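Local coordinates for protein RsfP (PDB 4GLJ) that probably catalyses the phosphate-dependent cleavage of methylthioadenosine, as a methylthioadenosine phosphorylase, and binds the dye rhodamine B, at residues Ala169-Ser180 against Gln192-Met201. Sequence-based numbering, arbitrary orientation.
Sequences ATYVCIEGPQFS and QADIIGMTNM. With RHB (N-[9-(2-carboxyphenyl)-6-(diethylamino)-3H-xanthen-3-ylidene]-N-ethylethanaminium), chain C; RHB (N-[9-(2-carboxyphenyl)-6-(diethylamino)-3H-xanthen-3-ylidene]-N-ethylethanaminium), chain B.
Strands 169-173 and 195-197 pair in parallel within the buried mixed sheet, Tyr171 beside Ile195, Val172 beside Ile196 and Cys173 beside Gly197. Val172 N donates to Ile195 O (2.9 Å), Val172 O accepts Gly197 N, and Ile174 N donates to Gly197 O. At the start, Asp194 and Thr170 exchange two bonds: the aspartate's N reaches Thr170 O, and its OD1, through the anti lone pair, takes Thr170 N at 2.8 Å.

With CG anti to the backbone N (chi1 177°), Tyr171 carries its ring across to 197-200, setting it between Gly197 and Asn200. Gly197 lies over one ring face, where a side chain would collide with the hydroxyl, and Asn200 CB rests over the other in a CH-pi contact, 4.1 Å from the Tyr171 ring centroid. Tyr171 OH receives two backbone N-H groups, that of Thr199 and Asn200 N at 3.2 Å, where the chain leaves Gly197 and Met198 and heads into helix 200-209. A phenylalanine here would probably leave the amides of Thr199 and Asn200 without the oxygen they share. Cys173 SG adds a longer bond from Met201 N, and the Asn200 amide is held from beyond by Thr216 and Ser95. A phosphate ion, probably from the crystallisation liquor, is bonded by Thr199 OG1.

On the sheet face carrying Val172 and Ile196, Ile196 CD1 packs on Ile174 CG2 (3.7 Å). Met198, extended beyond CG, lays SD against Gly176 CA and brings CE to Phe179 CD1 at 3.8 Å. One rhodamine B lies over a face of the Phe179 ring; a second meets its edge. Pro177 O bonds His136 of a neighbouring subunit, so the pocket adjoins the trimer interface. With helix 182-190 between them, the strands form a beta-alpha-beta crossover of the phosphorylase superfamily fold, in which the C-terminal end of strand 195-197 and the loops that follow both strands line the rhodamine site.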
ATOM      1  N   ALA A 169       5.057   0.012 -23.295  1.00 31.48           N
ATOM      2  CA  ALA A 169       3.831  -0.019 -22.471  1.00 29.43           C
ATOM      3  C   ALA A 169       4.184   0.072 -20.972  1.00 28.01           C
ATOM      4  O   ALA A 169       5.362  -0.170 -20.558  1.00 25.96           O
ATOM      5  CB  ALA A 169       3.103  -1.354 -22.734  1.00 26.11           C
ATOM      6  N   THR A 170       3.199   0.471 -20.172  1.00 25.95           N
ATOM      7  CA  THR A 170       3.359   0.532 -18.714  1.00 23.76           C
ATOM      8  C   THR A 170       2.616  -0.610 -18.022  1.00 25.78           C
ATOM      9  O   THR A 170       1.410  -0.767 -18.270  1.00 24.70           O
ATOM     10  CB  THR A 170       2.854   1.870 -18.164  1.00 25.56           C
ATOM     11  OG1 THR A 170       3.712   2.874 -18.680  1.00 26.89           O
ATOM     12  CG2 THR A 170       2.941   1.868 -16.634  1.00 23.67           C
ATOM     13  N   TYR A 171       3.339  -1.410 -17.204  1.00 22.56           N
ATOM     14  CA  TYR A 171       2.801  -2.572 -16.451  1.00 22.07           C
ATOM     15  C   TYR A 171       2.473  -2.084 -15.059  1.00 23.27           C
ATOM     16  O   TYR A 171       3.339  -1.606 -14.342  1.00 21.63           O
ATOM     17  CB  TYR A 171       3.898  -3.655 -16.356  1.00 22.24           C
ATOM     18  CG  TYR A 171       3.641  -4.954 -15.563  1.00 23.77           C
ATOM     19  CD1 TYR A 171       3.518  -4.968 -14.128  1.00 23.63           C
ATOM     20  CD2 TYR A 171       3.637  -6.195 -16.217  1.00 26.68           C
ATOM     21  CE1 TYR A 171       3.355  -6.195 -13.410  1.00 24.87           C
ATOM     22  CE2 TYR A 171       3.499  -7.405 -15.478  1.00 25.01           C
ATOM     23  CZ  TYR A 171       3.345  -7.394 -14.093  1.00 26.32           C
ATOM     24  OH  TYR A 171       3.249  -8.656 -13.456  1.00 28.08           O
ATOM     25  N   VAL A 172       1.203  -2.236 -14.639  1.00 20.85           N
ATOM     26  CA  VAL A 172       0.908  -1.881 -13.243  1.00 19.43           C
ATOM     27  C   VAL A 172       0.845  -3.227 -12.499  1.00 20.34           C
ATOM     28  O   VAL A 172       0.154  -4.136 -12.917  1.00 19.22           O
ATOM     29  CB  VAL A 172      -0.396  -1.042 -13.079  1.00 22.23           C
ATOM     30  CG1 VAL A 172      -1.579  -1.780 -13.666  1.00 21.75           C
ATOM     31  CG2 VAL A 172      -0.682  -0.845 -11.570  1.00 21.53           C
ATOM     32  N   CYS A 173       1.537  -3.304 -11.341  1.00 19.64           N
ATOM     33  CA  CYS A 173       1.604  -4.525 -10.583  1.00 20.04           C
ATOM     34  C   CYS A 173       0.748  -4.330  -9.350  1.00 21.00           C
ATOM     35  O   CYS A 173       1.044  -3.461  -8.572  1.00 20.50           O
ATOM     36  CB  CYS A 173       3.021  -4.793 -10.115  1.00 20.99           C
ATOM     37  SG  CYS A 173       3.208  -6.561  -9.606  1.00 22.84           S
ATOM     38  N   ILE A 174      -0.211  -5.240  -9.139  1.00 20.58           N
ATOM     39  CA  ILE A 174      -1.080  -5.134  -7.969  1.00 20.40           C
ATOM     40  C   ILE A 174      -0.789  -6.309  -7.065  1.00 20.68           C
ATOM     41  O   ILE A 174      -0.108  -7.313  -7.459  1.00 21.53           O
ATOM     42  CB  ILE A 174      -2.582  -5.095  -8.391  1.00 18.83           C
ATOM     43  CG1 ILE A 174      -3.009  -6.432  -9.066  1.00 20.37           C
ATOM     44  CG2 ILE A 174      -2.893  -3.827  -9.245  1.00 20.27           C
ATOM     45  CD1 ILE A 174      -4.548  -6.597  -9.115  1.00 25.99           C
ATOM     46  N   GLU A 175      -1.279  -6.198  -5.839  1.00 20.49           N
ATOM     47  CA  GLU A 175      -1.006  -7.193  -4.811  1.00 20.25           C
ATOM     48  C   GLU A 175      -1.702  -8.536  -5.134  1.00 20.01           C
ATOM     49  O   GLU A 175      -1.086  -9.557  -4.969  1.00 21.30           O
ATOM     50  CB  GLU A 175      -1.484  -6.660  -3.427  1.00 21.79           C
ATOM     51  CG  GLU A 175      -1.159  -7.594  -2.257  1.00 22.98           C
ATOM     52  CD  GLU A 175       0.359  -7.899  -2.217  1.00 29.74           C
ATOM     53  OE1 GLU A 175       1.140  -6.932  -2.165  1.00 26.07           O
ATOM     54  OE2 GLU A 175       0.833  -9.098  -2.232  1.00 30.90           O
ATOM     55  N   GLY A 176      -2.968  -8.500  -5.556  1.00 20.85           N
ATOM     56  CA  GLY A 176      -3.693  -9.759  -5.833  1.00 21.16           C
ATOM     57  C   GLY A 176      -4.172 -10.273  -4.471  1.00 22.15           C
ATOM     58  O   GLY A 176      -4.047  -9.562  -3.463  1.00 21.55           O
ATOM     59  N   PRO A 177      -4.690 -11.515  -4.399  1.00 23.12           N
ATOM     60  CA  PRO A 177      -4.845 -12.377  -5.550  1.00 22.94           C
ATOM     61  C   PRO A 177      -6.103 -12.078  -6.381  1.00 23.98           C
ATOM     62  O   PRO A 177      -6.207 -12.648  -7.463  1.00 25.89           O
ATOM     63  CB  PRO A 177      -4.894 -13.779  -4.897  1.00 24.28           C
ATOM     64  CG  PRO A 177      -5.634 -13.538  -3.574  1.00 24.71           C
ATOM     65  CD  PRO A 177      -5.080 -12.186  -3.131  1.00 23.85           C
ATOM     66  N   GLN A 178      -7.038 -11.233  -5.903  1.00 20.97           N
ATOM     67  CA  GLN A 178      -8.307 -11.086  -6.657  1.00 23.34           C
ATOM     68  C   GLN A 178      -8.088 -10.242  -7.849  1.00 22.81           C
ATOM     69  O   GLN A 178      -7.197  -9.391  -7.818  1.00 24.55           O
ATOM     70  CB  GLN A 178      -9.427 -10.492  -5.759  1.00 22.81           C
ATOM     71  CG  GLN A 178      -9.670 -11.369  -4.513  1.00 23.17           C
ATOM     72  CD  GLN A 178      -8.785 -10.917  -3.338  1.00 23.04           C
ATOM     73  OE1 GLN A 178      -8.042  -9.909  -3.453  1.00 24.78           O
ATOM     74  NE2 GLN A 178      -8.846 -11.625  -2.238  1.00 22.76           N
ATOM     75  N   PHE A 179      -8.864 -10.447  -8.912  1.00 21.86           N
ATOM     76  CA  PHE A 179      -8.779  -9.503 -10.033  1.00 24.28           C
ATOM     77  C   PHE A 179      -9.435  -8.186  -9.665  1.00 22.20           C
ATOM     78  O   PHE A 179     -10.145  -8.102  -8.669  1.00 23.17           O
ATOM     79  CB  PHE A 179      -9.358 -10.112 -11.324  1.00 26.67           C
ATOM     80  CG  PHE A 179      -8.639 -11.375 -11.772  1.00 30.91           C
ATOM     81  CD1 PHE A 179      -7.287 -11.326 -12.148  1.00 32.22           C
ATOM     82  CD2 PHE A 179      -9.294 -12.618 -11.773  1.00 33.27           C
ATOM     83  CE1 PHE A 179      -6.623 -12.495 -12.568  1.00 35.09           C
ATOM     84  CE2 PHE A 179      -8.634 -13.786 -12.196  1.00 36.96           C
ATOM     85  CZ  PHE A 179      -7.311 -13.722 -12.616  1.00 38.33           C
ATOM     86  N   SER A 180      -9.103  -7.144 -10.395  1.00 25.90           N
ATOM     87  CA  SER A 180      -9.401  -5.747 -10.061  1.00 23.27           C
ATOM     88  C   SER A 180     -10.866  -5.481 -10.138  1.00 27.54           C
ATOM     89  O   SER A 180     -11.581  -6.081 -11.006  1.00 23.73           O
ATOM     90  CB  SER A 180      -8.723  -4.839 -11.101  1.00 22.38           C
ATOM     91  OG  SER A 180      -7.316  -4.934 -10.914  1.00 26.92           O
ATOM     92  N   GLN A 192      -2.595   5.884 -17.036  1.00 35.87           N
ATOM     93  CA  GLN A 192      -1.894   5.519 -18.309  1.00 39.10           C
ATOM     94  C   GLN A 192      -1.186   4.173 -18.242  1.00 35.65           C
ATOM     95  O   GLN A 192      -0.179   4.007 -18.887  1.00 39.15           O
ATOM     96  CB  GLN A 192      -0.810   6.531 -18.681  1.00 42.87           C
ATOM     97  CG  GLN A 192      -1.138   7.972 -18.411  1.00 51.74           C
ATOM     98  CD  GLN A 192      -1.980   8.529 -19.499  1.00 55.44           C
ATOM     99  OE1 GLN A 192      -1.488   9.255 -20.344  1.00 62.11           O
ATOM    100  NE2 GLN A 192      -3.261   8.167 -19.505  1.00 56.06           N
ATOM    101  N   ALA A 193      -1.643   3.256 -17.421  1.00 32.39           N
ATOM    102  CA  ALA A 193      -1.106   1.940 -17.457  1.00 31.03           C
ATOM    103  C   ALA A 193      -1.772   1.178 -18.634  1.00 33.85           C
ATOM    104  O   ALA A 193      -2.938   1.435 -18.939  1.00 33.07           O
ATOM    105  CB  ALA A 193      -1.405   1.227 -16.145  1.00 28.65           C
ATOM    106  N   ASP A 194      -1.091   0.153 -19.179  1.00 25.95           N
ATOM    107  CA  ASP A 194      -1.536  -0.543 -20.390  1.00 26.06           C
ATOM    108  C   ASP A 194      -1.879  -2.016 -20.134  1.00 24.58           C
ATOM    109  O   ASP A 194      -2.749  -2.571 -20.799  1.00 26.94           O
ATOM    110  CB  ASP A 194      -0.404  -0.457 -21.426  1.00 27.68           C
ATOM    111  CG  ASP A 194      -0.130   0.996 -21.837  1.00 33.26           C
ATOM    112  OD1 ASP A 194       1.006   1.491 -21.637  1.00 33.69           O
ATOM    113  OD2 ASP A 194      -1.100   1.664 -22.324  1.00 35.26           O
ATOM    114  N   ILE A 195      -1.167  -2.620 -19.198  1.00 21.63           N
ATOM    115  CA  ILE A 195      -1.327  -4.011 -18.813  1.00 21.07           C
ATOM    116  C   ILE A 195      -1.186  -4.095 -17.266  1.00 21.58           C
ATOM    117  O   ILE A 195      -0.558  -3.239 -16.653  1.00 21.70           O
ATOM    118  CB  ILE A 195      -0.308  -4.920 -19.511  1.00 21.29           C
ATOM    119  CG1 ILE A 195       1.147  -4.527 -19.149  1.00 22.21           C
ATOM    120  CG2 ILE A 195      -0.563  -4.898 -21.042  1.00 21.45           C
ATOM    121  CD1 ILE A 195       2.262  -5.386 -19.763  1.00 22.58           C
ATOM    122  N   ILE A 196      -1.771  -5.148 -16.708  1.00 20.20           N
ATOM    123  CA  ILE A 196      -1.851  -5.411 -15.314  1.00 20.28           C
ATOM    124  C   ILE A 196      -1.394  -6.804 -14.980  1.00 20.71           C
ATOM    125  O   ILE A 196      -1.871  -7.827 -15.558  1.00 21.78           O
ATOM    126  CB  ILE A 196      -3.282  -5.107 -14.760  1.00 21.48           C
ATOM    127  CG1 ILE A 196      -3.373  -5.437 -13.232  1.00 21.42           C
ATOM    128  CG2 ILE A 196      -4.369  -5.846 -15.539  1.00 24.35           C
ATOM    129  CD1 ILE A 196      -4.396  -4.539 -12.575  1.00 25.36           C
ATOM    130  N   GLY A 197      -0.511  -6.900 -14.001  1.00 20.49           N
ATOM    131  CA  GLY A 197      -0.086  -8.229 -13.562  1.00 22.10           C
ATOM    132  C   GLY A 197       0.123  -8.193 -12.032  1.00 23.17           C
ATOM    133  O   GLY A 197      -0.197  -7.187 -11.410  1.00 20.90           O
ATOM    134  N   MET A 198       0.589  -9.306 -11.434  1.00 20.52           N
ATOM    135  CA  MET A 198       0.685  -9.379  -9.950  1.00 22.95           C
ATOM    136  C   MET A 198       2.079  -9.717  -9.493  1.00 20.30           C
ATOM    137  O   MET A 198       2.303  -9.873  -8.269  1.00 23.68           O
ATOM    138  CB  MET A 198      -0.318 -10.421  -9.427  1.00 23.06           C
ATOM    139  CG  MET A 198      -1.778 -10.096  -9.812  1.00 24.78           C
ATOM    140  SD  MET A 198      -2.905 -11.279  -9.065  1.00 25.71           S
ATOM    141  CE  MET A 198      -4.435 -10.654  -9.707  1.00 25.45           C
ATOM    142  N   THR A 199       3.007  -9.910 -10.444  1.00 20.63           N
ATOM    143  CA  THR A 199       4.278 -10.562 -10.005  1.00 22.94           C
ATOM    144  C   THR A 199       5.600  -9.790 -10.305  1.00 24.70           C
ATOM    145  O   THR A 199       6.636 -10.087  -9.654  1.00 23.14           O
ATOM    146  CB  THR A 199       4.446 -11.981 -10.660  1.00 23.91           C
ATOM    147  OG1 THR A 199       4.359 -11.823 -12.103  1.00 24.26           O
ATOM    148  CG2 THR A 199       3.384 -12.906 -10.216  1.00 25.03           C
ATOM    149  N   ASN A 200       5.607  -8.869 -11.283  1.00 20.51           N
ATOM    150  CA  ASN A 200       6.892  -8.332 -11.709  1.00 23.14           C
ATOM    151  C   ASN A 200       7.456  -7.264 -10.761  1.00 22.01           C
ATOM    152  O   ASN A 200       8.617  -6.880 -10.892  1.00 24.66           O
ATOM    153  CB  ASN A 200       6.845  -7.916 -13.192  1.00 23.26           C
ATOM    154  CG  ASN A 200       6.874  -9.171 -14.132  1.00 28.59           C
ATOM    155  OD1 ASN A 200       7.535  -9.146 -15.148  1.00 29.71           O
ATOM    156  ND2 ASN A 200       6.289 -10.324 -13.684  1.00 27.39           N
ATOM    157  N   MET A 201       6.674  -6.872  -9.754  1.00 23.11           N
ATOM    158  CA  MET A 201       7.191  -6.163  -8.566  1.00 19.15           C
ATOM    159  C   MET A 201       6.944  -7.056  -7.367  1.00 20.36           C
ATOM    160  O   MET A 201       5.836  -7.540  -7.195  1.00 21.06           O
ATOM    161  CB  MET A 201       6.499  -4.802  -8.390  1.00 18.89           C
ATOM    162  CG  MET A 201       6.888  -3.765  -9.449  1.00 21.29           C
ATOM    163  SD  MET A 201       8.571  -3.169  -9.063  1.00 25.99           S
ATOM    164  CE  MET A 201       8.795  -1.928 -10.332  1.00 24.62           C
TER
HETATM  165  O2  RHB C 302      -8.812 -13.115 -18.479  0.50 63.09           O
HETATM  166  C26 RHB C 302      -8.851 -14.358 -18.622  0.50 65.11           C
HETATM  167  C19 RHB C 302      -7.903 -15.145 -17.758  0.50 64.06           C
HETATM  168  C14 RHB C 302      -7.301 -14.498 -16.709  0.50 59.19           C
HETATM  169  C15 RHB C 302      -6.420 -15.187 -15.884  0.50 64.93           C
HETATM  170  C16 RHB C 302      -6.100 -16.519 -16.120  0.50 65.51           C
HETATM  171  C17 RHB C 302      -6.691 -17.175 -17.193  0.50 61.93           C
HETATM  172  C18 RHB C 302      -7.581 -16.479 -18.005  0.50 65.50           C
HETATM  173  C9  RHB C 302      -7.641 -13.091 -16.388  0.50 58.60           C
HETATM  174  C8  RHB C 302      -9.041 -12.626 -16.483  0.50 57.97           C
HETATM  175  C13 RHB C 302      -9.995 -13.530 -16.928  0.50 61.82           C
HETATM  176  C12 RHB C 302     -11.314 -13.130 -17.058  0.50 61.49           C
HETATM  177  C11 RHB C 302     -11.696 -11.832 -16.735  0.50 64.70           C
HETATM  178  N1  RHB C 302     -13.076 -11.526 -16.897  0.50 63.57           N
HETATM  179  C35 RHB C 302     -13.911 -12.449 -16.097  0.50 65.86           C
HETATM  180  C36 RHB C 302     -14.592 -13.491 -16.964  0.50 68.16           C
HETATM  181  C22 RHB C 302     -13.422 -10.133 -16.538  0.50 64.31           C
HETATM  182  C23 RHB C 302     -14.726 -10.086 -15.758  0.50 55.15           C
HETATM  183  C10 RHB C 302     -10.722 -10.917 -16.280  0.50 63.59           C
HETATM  184  C7  RHB C 302      -9.369 -11.309 -16.140  0.50 61.12           C
HETATM  185  O1  RHB C 302      -8.365 -10.427 -15.703  0.50 55.99           O
HETATM  186  C1  RHB C 302      -7.024 -10.817 -15.573  0.50 55.68           C
HETATM  187  C2  RHB C 302      -6.629 -12.130 -15.900  0.50 57.28           C
HETATM  188  C6  RHB C 302      -6.024  -9.938 -15.123  0.50 49.32           C
HETATM  189  C5  RHB C 302      -4.706 -10.428 -15.032  0.50 46.78           C
HETATM  190  C4  RHB C 302      -4.335 -11.717 -15.368  0.50 47.50           C
HETATM  191  C3  RHB C 302      -5.313 -12.580 -15.803  0.50 57.06           C
HETATM  192  N2  RHB C 302      -3.694  -9.635 -14.529  0.50 40.73           N
HETATM  193  C24 RHB C 302      -4.428  -8.879 -13.536  0.50 41.44           C
HETATM  194  C25 RHB C 302      -3.631  -8.959 -12.266  0.50 36.24           C
HETATM  195  C33 RHB C 302      -2.876 -10.507 -13.682  0.50 37.67           C
HETATM  196  C34 RHB C 302      -2.128 -11.543 -14.507  0.50 35.99           C
HETATM  197  O3  RHB C 302      -9.614 -14.908 -19.465  0.50 61.54           O
HETATM  198  O2  RHB B 301      -6.914 -21.634 -12.817  0.50 66.92           O
HETATM  199  C26 RHB B 301      -8.044 -21.128 -12.949  0.50 60.23           C
HETATM  200  C19 RHB B 301      -8.203 -19.660 -13.176  0.50 60.24           C
HETATM  201  C14 RHB B 301      -7.185 -18.749 -13.452  0.50 62.86           C
HETATM  202  C15 RHB B 301      -7.534 -17.420 -13.654  0.50 59.21           C
HETATM  203  C16 RHB B 301      -8.839 -16.973 -13.583  0.50 58.08           C
HETATM  204  C17 RHB B 301      -9.837 -17.872 -13.300  0.50 61.58           C
HETATM  205  C18 RHB B 301      -9.505 -19.205 -13.110  0.50 63.53           C
HETATM  206  C9  RHB B 301      -5.716 -19.008 -13.578  0.50 60.36           C
HETATM  207  C8  RHB B 301      -4.816 -17.831 -13.385  0.50 60.89           C
HETATM  208  C13 RHB B 301      -5.309 -16.569 -13.091  0.50 61.68           C
HETATM  209  C12 RHB B 301      -4.468 -15.468 -12.907  0.50 59.46           C
HETATM  210  C11 RHB B 301      -3.103 -15.623 -12.985  0.50 53.47           C
HETATM  211  N1  RHB B 301      -2.225 -14.523 -12.861  0.50 51.53           N
HETATM  212  C35 RHB B 301      -2.906 -13.468 -13.635  0.50 52.21           C
HETATM  213  C36 RHB B 301      -3.408 -14.127 -14.909  0.50 50.82           C
HETATM  214  C22 RHB B 301      -1.780 -14.049 -11.518  0.50 39.14           C
HETATM  215  C23 RHB B 301      -0.491 -14.775 -11.101  0.50 29.09           C
HETATM  216  C10 RHB B 301      -2.626 -16.885 -13.312  0.50 58.43           C
HETATM  217  C7  RHB B 301      -3.461 -17.982 -13.493  0.50 58.41           C
HETATM  218  O1  RHB B 301      -2.927 -19.211 -13.785  0.50 63.77           O
HETATM  219  C1  RHB B 301      -3.673 -20.340 -13.989  0.50 60.04           C
HETATM  220  C2  RHB B 301      -5.059 -20.315 -13.905  0.50 63.94           C
HETATM  221  C6  RHB B 301      -3.004 -21.520 -14.276  0.50 60.85           C
HETATM  222  C5  RHB B 301      -3.697 -22.697 -14.484  0.50 61.05           C
HETATM  223  C4  RHB B 301      -5.083 -22.692 -14.402  0.50 65.30           C
HETATM  224  C3  RHB B 301      -5.763 -21.505 -14.116  0.50 62.85           C
HETATM  225  N2  RHB B 301      -2.973 -23.865 -14.789  0.50 62.98           N
HETATM  226  C24 RHB B 301      -2.138 -24.317 -13.658  0.50 58.40           C
HETATM  227  C25 RHB B 301      -0.969 -25.110 -14.209  0.50 58.06           C
HETATM  228  C33 RHB B 301      -3.882 -24.932 -15.257  0.50 63.62           C
HETATM  229  C34 RHB B 301      -3.101 -25.882 -16.144  0.50 62.31           C
HETATM  230  O3  RHB B 301      -9.079 -21.823 -12.938  0.50 58.66           O
HETATM  231  O   HOH W   1       2.408   5.239 -18.662  1.00 41.01           O